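Side-chain contacts in HemO (Neisseria meningitidis, PDB 1J77), which binds heme and probably cleaves its porphyrin ring oxidatively, as heme oxygenases do: residues K39-Y42 with I43-L46; I69-L72 with E73-A76; L142-P146 with D147-K151. One frame throughout, in Å; residues are numbered along the deposited sequence.

Along the chain the three contacts come in series, without nesting or crossing, and each is a local fold of one continuous stretch. Contact 1 forms the opening turns of helix 39-60. Contact 2 shapes the loop between helices 63-68 and 78-87, with a beta turn closing residues 69-72. Contact 3 closes a second beta turn, residues 145-148, and leads directly into helix 149-162. Contacts 1 and 3 touch through Y42 OH and L142 CD1, 4.0 Å apart, although their centres lie about 23 Å from each other. Contacts 2 and 3 do not touch, their nearest atoms being about 5 Å apart, but M75 packs on H152, just beyond contact 3 on helix 149-162.

Contact 1 of 3, residues K39-Y42 with I43-L46; sequences KENY and IKFL
Y42 lays its ring against L46, one helical turn on: CE2 of Y42 comes to 3.8 Å from CD1 of L46. CG of L46 stands off-centre over the ring, 4.3 Å from the Y42 centroid, a CH-pi contact. With CG trans to the backbone N (chi1 -172°), the Y42 ring also reaches F45, where its CE1 lies 4.0 Å from CD2 of F45. Both residues thus pack on one aromatic ring, whose hydroxyl is hydrogen-bonded to G138 O and which stacks with Y133. These residues form the first turns of helix 39-60 in the all-helical heme oxygenase fold, and F45 carries the packing to within about 6 Å of the bound heme, measured from its side chain. Regular i to i+4 bonds run beneath, from I43 N to K39 O (2.9 Å) through to L46 N to Y42 O (2.8 Å). I43 turns its CG1 back to 3.4 Å from K39 O. K44, in one of two deposited conformers, crosses N41 with CD and CE beside N41 OD1, while N41 ND2 bonds to Q34 O; a long salt bridge, K44 NZ to E40 OE2 at 3.9 Å, is therefore doubtful.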
loop_
_atom_site.group_PDB
_atom_site.type_symbol
_atom_site.label_atom_id
_atom_site.label_comp_id
_atom_site.label_asym_id
_atom_site.label_seq_id
_atom_site.Cartn_x
_atom_site.Cartn_y
_atom_site.Cartn_z
ATOM N N LYS A 39 -3.714 14.330 15.743
ATOM C CA LYS A 39 -2.740 14.756 14.712
ATOM C C LYS A 39 -1.418 13.957 14.884
ATOM O O LYS A 39 -0.767 13.541 13.884
ATOM C CB LYS A 39 -2.455 16.264 14.885
ATOM C CG LYS A 39 -1.739 16.911 13.682
ATOM C CD LYS A 39 -0.987 18.191 14.128
ATOM C CE LYS A 39 -1.167 19.318 13.127
ATOM N NZ LYS A 39 -0.253 20.508 13.379
ATOM N N GLU A 40 -0.988 13.757 16.122
ATOM C CA GLU A 40 0.235 13.036 16.416
ATOM C C GLU A 40 0.183 11.598 15.864
ATOM O O GLU A 40 1.085 11.137 15.186
ATOM C CB GLU A 40 0.463 13.010 17.923
ATOM C CG GLU A 40 1.635 12.156 18.359
ATOM C CD GLU A 40 1.783 12.011 19.866
ATOM O OE1 GLU A 40 0.962 12.590 20.648
ATOM O OE2 GLU A 40 2.738 11.307 20.274
ATOM N N ASN A 41 -0.900 10.899 16.141
ATOM C CA ASN A 41 -1.041 9.563 15.580
ATOM C C ASN A 41 -1.207 9.570 14.042
ATOM O O ASN A 41 -0.752 8.611 13.383
ATOM C CB ASN A 41 -2.161 8.797 16.279
ATOM C CG ASN A 41 -1.666 8.034 17.473
ATOM O OD1 ASN A 41 -0.659 8.377 18.098
ATOM N ND2 ASN A 41 -2.341 6.923 17.756
ATOM N N TYR A 42 -1.852 10.578 13.477
ATOM C CA TYR A 42 -2.018 10.638 12.011
ATOM C C TYR A 42 -0.650 10.814 11.386
ATOM O O TYR A 42 -0.379 10.260 10.287
ATOM C CB TYR A 42 -2.960 11.762 11.538
ATOM C CG TYR A 42 -3.284 11.700 10.069
ATOM C CD1 TYR A 42 -4.031 10.666 9.536
ATOM C CD2 TYR A 42 -2.836 12.691 9.179
ATOM C CE1 TYR A 42 -4.352 10.618 8.191
ATOM C CE2 TYR A 42 -3.160 12.654 7.869
ATOM C CZ TYR A 42 -3.895 11.625 7.355
ATOM O OH TYR A 42 -4.151 11.556 6.020
ATOM N N ILE A 43 0.229 11.552 12.049
ATOM C CA ILE A 43 1.583 11.741 11.511
ATOM C C ILE A 43 2.320 10.405 11.541
ATOM O O ILE A 43 3.052 10.067 10.600
ATOM C CB ILE A 43 2.320 12.884 12.268
ATOM C CG1 ILE A 43 1.803 14.228 11.759
ATOM C CG2 ILE A 43 3.783 12.748 12.078
ATOM C CD1 ILE A 43 2.166 15.437 12.619
ATOM N N LYS A 44 2.104 9.617 12.572
ATOM C CA LYS A 44 2.694 8.276 12.621
ATOM C C LYS A 44 2.221 7.436 11.443
ATOM O O LYS A 44 3.014 6.690 10.827
ATOM C CB LYS A 44 2.311 7.600 13.928
ATOM C CG LYS A 44 2.325 8.567 15.152
ATOM C CD LYS A 44 2.052 7.796 16.448
ATOM C CE LYS A 44 2.275 8.606 17.683
ATOM N NZ LYS A 44 2.653 7.693 18.775
ATOM N N PHE A 45 0.968 7.568 11.111
ATOM C CA PHE A 45 0.384 6.870 9.999
ATOM C C PHE A 45 1.024 7.346 8.704
ATOM O O PHE A 45 1.343 6.560 7.835
ATOM C CB PHE A 45 -1.123 7.069 9.969
ATOM C CG PHE A 45 -1.785 6.407 8.846
ATOM C CD1 PHE A 45 -1.802 5.035 8.806
ATOM C CD2 PHE A 45 -2.371 7.129 7.807
ATOM C CE1 PHE A 45 -2.353 4.385 7.740
ATOM C CE2 PHE A 45 -2.953 6.465 6.741
ATOM C CZ PHE A 45 -2.971 5.100 6.745
ATOM N N LEU A 46 1.137 8.661 8.545
ATOM C CA LEU A 46 1.752 9.187 7.337
ATOM C C LEU A 46 3.201 8.708 7.206
ATOM O O LEU A 46 3.680 8.471 6.068
ATOM C CB LEU A 46 1.695 10.721 7.367
ATOM C CG LEU A 46 0.354 11.406 7.081
ATOM C CD1 LEU A 46 0.547 12.919 7.054
ATOM C CD2 LEU A 46 -0.354 10.990 5.858
#

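Contact 2 of 3, residues I69-L72 with E73-A76; sequences IPEL and EYMA
L72 O accepts the amide of M75, with M75 N 3.0 Å from L72 O and an N-H...O angle of 156°. One residue earlier Y74 N bonds to E71 O, at 3.1 Å. Both are i to i+3 bonds, as in a turn of 3-10 type, and in both the donor stands well above the carbonyl plane. This winding follows a type II beta turn from I69 to L72, in which E71 takes the third position with a positive phi. The loop joins helix 63-68 to helix 78-87, and N66 of the former binds the amide of E73.

Side chains part to two sides of the backbone. Toward the protein, L72 and M75 cross at about a right angle, CD1 of L72 lying 4.0 Å from SD of M75. L72 is buried against Y60, L65, L111 and F156, and M75 packs on Y60 and reaches H152 and E115. Toward solvent, E71 bends at its second torsion (chi2 -68°) and brings its carboxylate to the rim of the Y74 ring. OE2 of E71 lies 3.4 Å from CE1 of Y74, near the ring plane, while the carboxylate itself is turned 79° from that plane. E73 puts its CG over the centre of one face of the same ring.

The carboxylate of E71 thus meets the electropositive C-H edge of the tyrosine, probably a favourable approach electrostatically; OE2 of E73, 5.4 Å from OE2 of E71, adds a like charge that might raise the pKa of both groups slightly.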
loop_
_atom_site.group_PDB
_atom_site.type_symbol
_atom_site.label_atom_id
_atom_site.label_comp_id
_atom_site.label_asym_id
_atom_site.label_seq_id
_atom_site.Cartn_x
_atom_site.Cartn_y
_atom_site.Cartn_z
ATOM N N ILE A 69 2.708 -2.095 -18.859
ATOM C CA ILE A 69 1.598 -1.400 -18.216
ATOM C C ILE A 69 1.737 0.089 -18.457
ATOM O O ILE A 69 2.458 0.780 -17.725
ATOM C CB ILE A 69 1.594 -1.669 -16.692
ATOM C CG1 ILE A 69 1.473 -3.160 -16.384
ATOM C CG2 ILE A 69 0.468 -0.886 -16.042
ATOM C CD1 ILE A 69 1.738 -3.487 -14.887
ATOM N N PRO A 70 1.042 0.611 -19.463
ATOM C CA PRO A 70 1.180 2.024 -19.826
ATOM C C PRO A 70 0.875 3.021 -18.717
ATOM O O PRO A 70 -0.138 2.904 -18.069
ATOM C CB PRO A 70 0.160 2.188 -20.963
ATOM C CG PRO A 70 -0.773 1.050 -20.781
ATOM C CD PRO A 70 0.111 -0.082 -20.376
ATOM N N GLU A 71 1.759 4.002 -18.539
ATOM C CA GLU A 71 1.597 5.082 -17.573
ATOM C C GLU A 71 1.742 4.633 -16.126
ATOM O O GLU A 71 1.328 5.338 -15.214
ATOM C CB GLU A 71 0.248 5.771 -17.783
ATOM C CG GLU A 71 0.127 6.394 -19.163
ATOM C CD GLU A 71 1.059 7.571 -19.334
ATOM O OE1 GLU A 71 0.588 8.731 -19.247
ATOM O OE2 GLU A 71 2.266 7.331 -19.563
ATOM N N LEU A 72 2.390 3.491 -15.924
ATOM C CA LEU A 72 2.538 2.970 -14.563
ATOM C C LEU A 72 3.254 3.932 -13.652
ATOM O O LEU A 72 2.845 4.114 -12.500
ATOM C CB LEU A 72 3.283 1.650 -14.576
ATOM C CG LEU A 72 3.578 0.977 -13.232
ATOM C CD1 LEU A 72 2.231 0.548 -12.524
ATOM C CD2 LEU A 72 4.537 -0.196 -13.372
ATOM N N GLU A 73 4.335 4.525 -14.126
ATOM C CA GLU A 73 5.094 5.433 -13.282
ATOM C C GLU A 73 4.243 6.527 -12.607
ATOM O O GLU A 73 4.586 7.012 -11.517
ATOM C CB GLU A 73 6.215 6.062 -14.106
ATOM C CG GLU A 73 5.767 6.772 -15.367
ATOM C CD GLU A 73 6.928 7.446 -16.074
ATOM O OE1 GLU A 73 7.605 8.262 -15.407
ATOM O OE2 GLU A 73 7.168 7.149 -17.269
ATOM N N TYR A 74 3.132 6.901 -13.234
ATOM C CA TYR A 74 2.295 7.999 -12.720
ATOM C C TYR A 74 1.302 7.600 -11.629
ATOM O O TYR A 74 0.727 8.460 -10.941
ATOM C CB TYR A 74 1.552 8.650 -13.879
ATOM C CG TYR A 74 2.497 9.218 -14.872
ATOM C CD1 TYR A 74 2.350 8.970 -16.222
ATOM C CD2 TYR A 74 3.575 9.985 -14.450
ATOM C CE1 TYR A 74 3.237 9.492 -17.132
ATOM C CE2 TYR A 74 4.462 10.507 -15.349
ATOM C CZ TYR A 74 4.289 10.256 -16.684
ATOM O OH TYR A 74 5.184 10.782 -17.570
ATOM N N MET A 75 1.120 6.299 -11.459
ATOM C CA MET A 75 0.232 5.780 -10.427
ATOM C C MET A 75 0.846 5.845 -9.021
ATOM O O MET A 75 0.122 5.660 -8.040
ATOM C CB MET A 75 -0.175 4.349 -10.754
ATOM C CG MET A 75 -1.063 4.228 -11.992
ATOM S SD MET A 75 -1.275 2.511 -12.439
ATOM C CE MET A 75 -1.973 2.668 -14.175
ATOM N N ALA A 76 2.145 6.131 -8.918
ATOM C CA ALA A 76 2.817 6.162 -7.611
ATOM C C ALA A 76 2.305 7.255 -6.674
ATOM O O ALA A 76 1.972 8.366 -7.097
ATOM C CB ALA A 76 4.316 6.276 -7.770
#

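Contact 3 of 3, residues L142-P146 with D147-K151; sequences LAPHP and DGRGK
R149 reaches back from the start of its helix to grip the carbonyl of L142 end-on with two nitrogens. NH2 of R149 lies 2.8 Å from L142 O, an almost straight bond (160°) running nearly down the carbonyl bond direction; NH1 of R149 makes the longer second bond to L142 O at 3.2 Å. L142 O sits in the guanidinium plane, reached nearly straight by NH2 and at a bent angle by NH1, which is held further by N118 O. P144 covers a face of the same group: its CA stands 3.6 Å above the guanidinium plane, over the centre. F125, A121 and A122 pack round the arginine, whose chain, extended from CG to NE, brings its side chain to about 6 Å from the bound heme. This is the tight half of the contact.

The other half, at H145-D147, lies nearer the surface. H145 and D147 run side by side, pointing the same way. H145 ND1 accepts the amide of D147, with D147 N 3.0 Å away, in the ring plane and nearly straight (167°). ND1 therefore offers a lone pair, and a neutral ring would carry its proton on NE2. The carboxylate of D147, turned 55° from the ring, brings OD1 to 3.3 Å from CE1 of H145. P146 and D147 are exposed, whereas the imidazole itself is steadied by stacking on H152.

Between the halves, G148 N bonds to H145 O at a short 2.6 Å, closing a type I beta turn from H145 to G148. G148, the last residue of the turn, has a positive phi and is the N-cap of helix 149-162: a proline-rich loop turns once into a helix whose first residue, R149, ties itself back to the loop through its guanidinium.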
loop_
_atom_site.group_PDB
_atom_site.type_symbol
_atom_site.label_atom_id
_atom_site.label_comp_id
_atom_site.label_asym_id
_atom_site.label_seq_id
_atom_site.Cartn_x
_atom_site.Cartn_y
_atom_site.Cartn_z
ATOM N N LEU A 142 -4.656 9.543 -0.208
ATOM C CA LEU A 142 -5.825 8.685 -0.028
ATOM C C LEU A 142 -6.975 9.021 -0.941
ATOM O O LEU A 142 -7.934 8.267 -1.045
ATOM C CB LEU A 142 -6.321 8.776 1.428
ATOM C CG LEU A 142 -5.401 8.267 2.546
ATOM C CD1 LEU A 142 -5.918 8.609 3.978
ATOM C CD2 LEU A 142 -5.169 6.795 2.443
ATOM N N ALA A 143 -6.861 10.139 -1.646
ATOM C CA ALA A 143 -7.921 10.543 -2.556
ATOM C C ALA A 143 -8.063 9.537 -3.703
ATOM O O ALA A 143 -7.100 8.839 -4.097
ATOM C CB ALA A 143 -7.637 11.900 -3.068
ATOM N N PRO A 144 -9.272 9.432 -4.220
ATOM C CA PRO A 144 -9.601 8.456 -5.259
ATOM C C PRO A 144 -8.930 8.778 -6.584
ATOM O O PRO A 144 -8.720 9.958 -6.853
ATOM C CB PRO A 144 -11.116 8.622 -5.439
ATOM C CG PRO A 144 -11.523 9.707 -4.638
ATOM C CD PRO A 144 -10.401 10.312 -3.874
ATOM N N HIS A 145 -8.595 7.780 -7.384
ATOM C CA HIS A 145 -8.040 8.066 -8.720
ATOM C C HIS A 145 -9.090 8.921 -9.435
ATOM O O HIS A 145 -10.290 8.645 -9.297
ATOM C CB HIS A 145 -7.775 6.773 -9.486
ATOM C CG HIS A 145 -7.061 6.979 -10.786
ATOM N ND1 HIS A 145 -7.664 7.578 -11.867
ATOM C CD2 HIS A 145 -5.797 6.685 -11.173
ATOM C CE1 HIS A 145 -6.797 7.659 -12.863
ATOM N NE2 HIS A 145 -5.660 7.111 -12.471
ATOM N N PRO A 146 -8.664 9.950 -10.175
ATOM C CA PRO A 146 -9.599 10.850 -10.873
ATOM C C PRO A 146 -10.651 10.149 -11.750
ATOM O O PRO A 146 -11.705 10.726 -12.038
ATOM C CB PRO A 146 -8.672 11.708 -11.743
ATOM C CG PRO A 146 -7.381 11.752 -10.994
ATOM C CD PRO A 146 -7.263 10.373 -10.354
ATOM N N ASP A 147 -10.374 8.932 -12.176
ATOM C CA ASP A 147 -11.305 8.178 -12.991
ATOM C C ASP A 147 -12.217 7.298 -12.138
ATOM O O ASP A 147 -13.117 6.628 -12.661
ATOM C CB ASP A 147 -10.534 7.295 -13.965
ATOM C CG ASP A 147 -9.668 8.105 -14.918
ATOM O OD1 ASP A 147 -8.777 7.510 -15.558
ATOM O OD2 ASP A 147 -9.779 9.348 -15.026
ATOM N N GLY A 148 -11.999 7.318 -10.824
ATOM C CA GLY A 148 -12.711 6.416 -9.932
ATOM C C GLY A 148 -11.835 5.236 -9.486
ATOM O O GLY A 148 -11.085 4.630 -10.253
ATOM N N ARG A 149 -11.945 4.879 -8.222
ATOM C CA ARG A 149 -11.129 3.792 -7.696
ATOM C C ARG A 149 -11.338 2.492 -8.449
ATOM O O ARG A 149 -10.378 1.814 -8.812
ATOM C CB ARG A 149 -11.438 3.528 -6.226
ATOM C CG ARG A 149 -11.088 4.668 -5.314
ATOM C CD ARG A 149 -11.208 4.308 -3.861
ATOM N NE ARG A 149 -11.264 5.505 -3.031
ATOM C CZ ARG A 149 -10.235 6.123 -2.488
ATOM N NH1 ARG A 149 -8.985 5.723 -2.724
ATOM N NH2 ARG A 149 -10.446 7.186 -1.741
ATOM N N GLY A 150 -12.587 2.136 -8.714
ATOM C CA GLY A 150 -12.872 0.859 -9.326
ATOM C C GLY A 150 -12.498 0.801 -10.784
ATOM O O GLY A 150 -11.919 -0.194 -11.206
ATOM N N LYS A 151 -12.836 1.849 -11.534
ATOM C CA LYS A 151 -12.508 1.899 -12.954
ATOM C C LYS A 151 -11.024 1.674 -13.124
ATOM O O LYS A 151 -10.596 0.866 -13.953
ATOM C CB LYS A 151 -12.899 3.240 -13.574
ATOM C CG LYS A 151 -14.355 3.325 -13.985
ATOM C CD LYS A 151 -14.762 2.246 -14.994
ATOM C CE LYS A 151 -16.155 2.534 -15.551
ATOM N NZ LYS A 151 -16.957 1.320 -15.882
#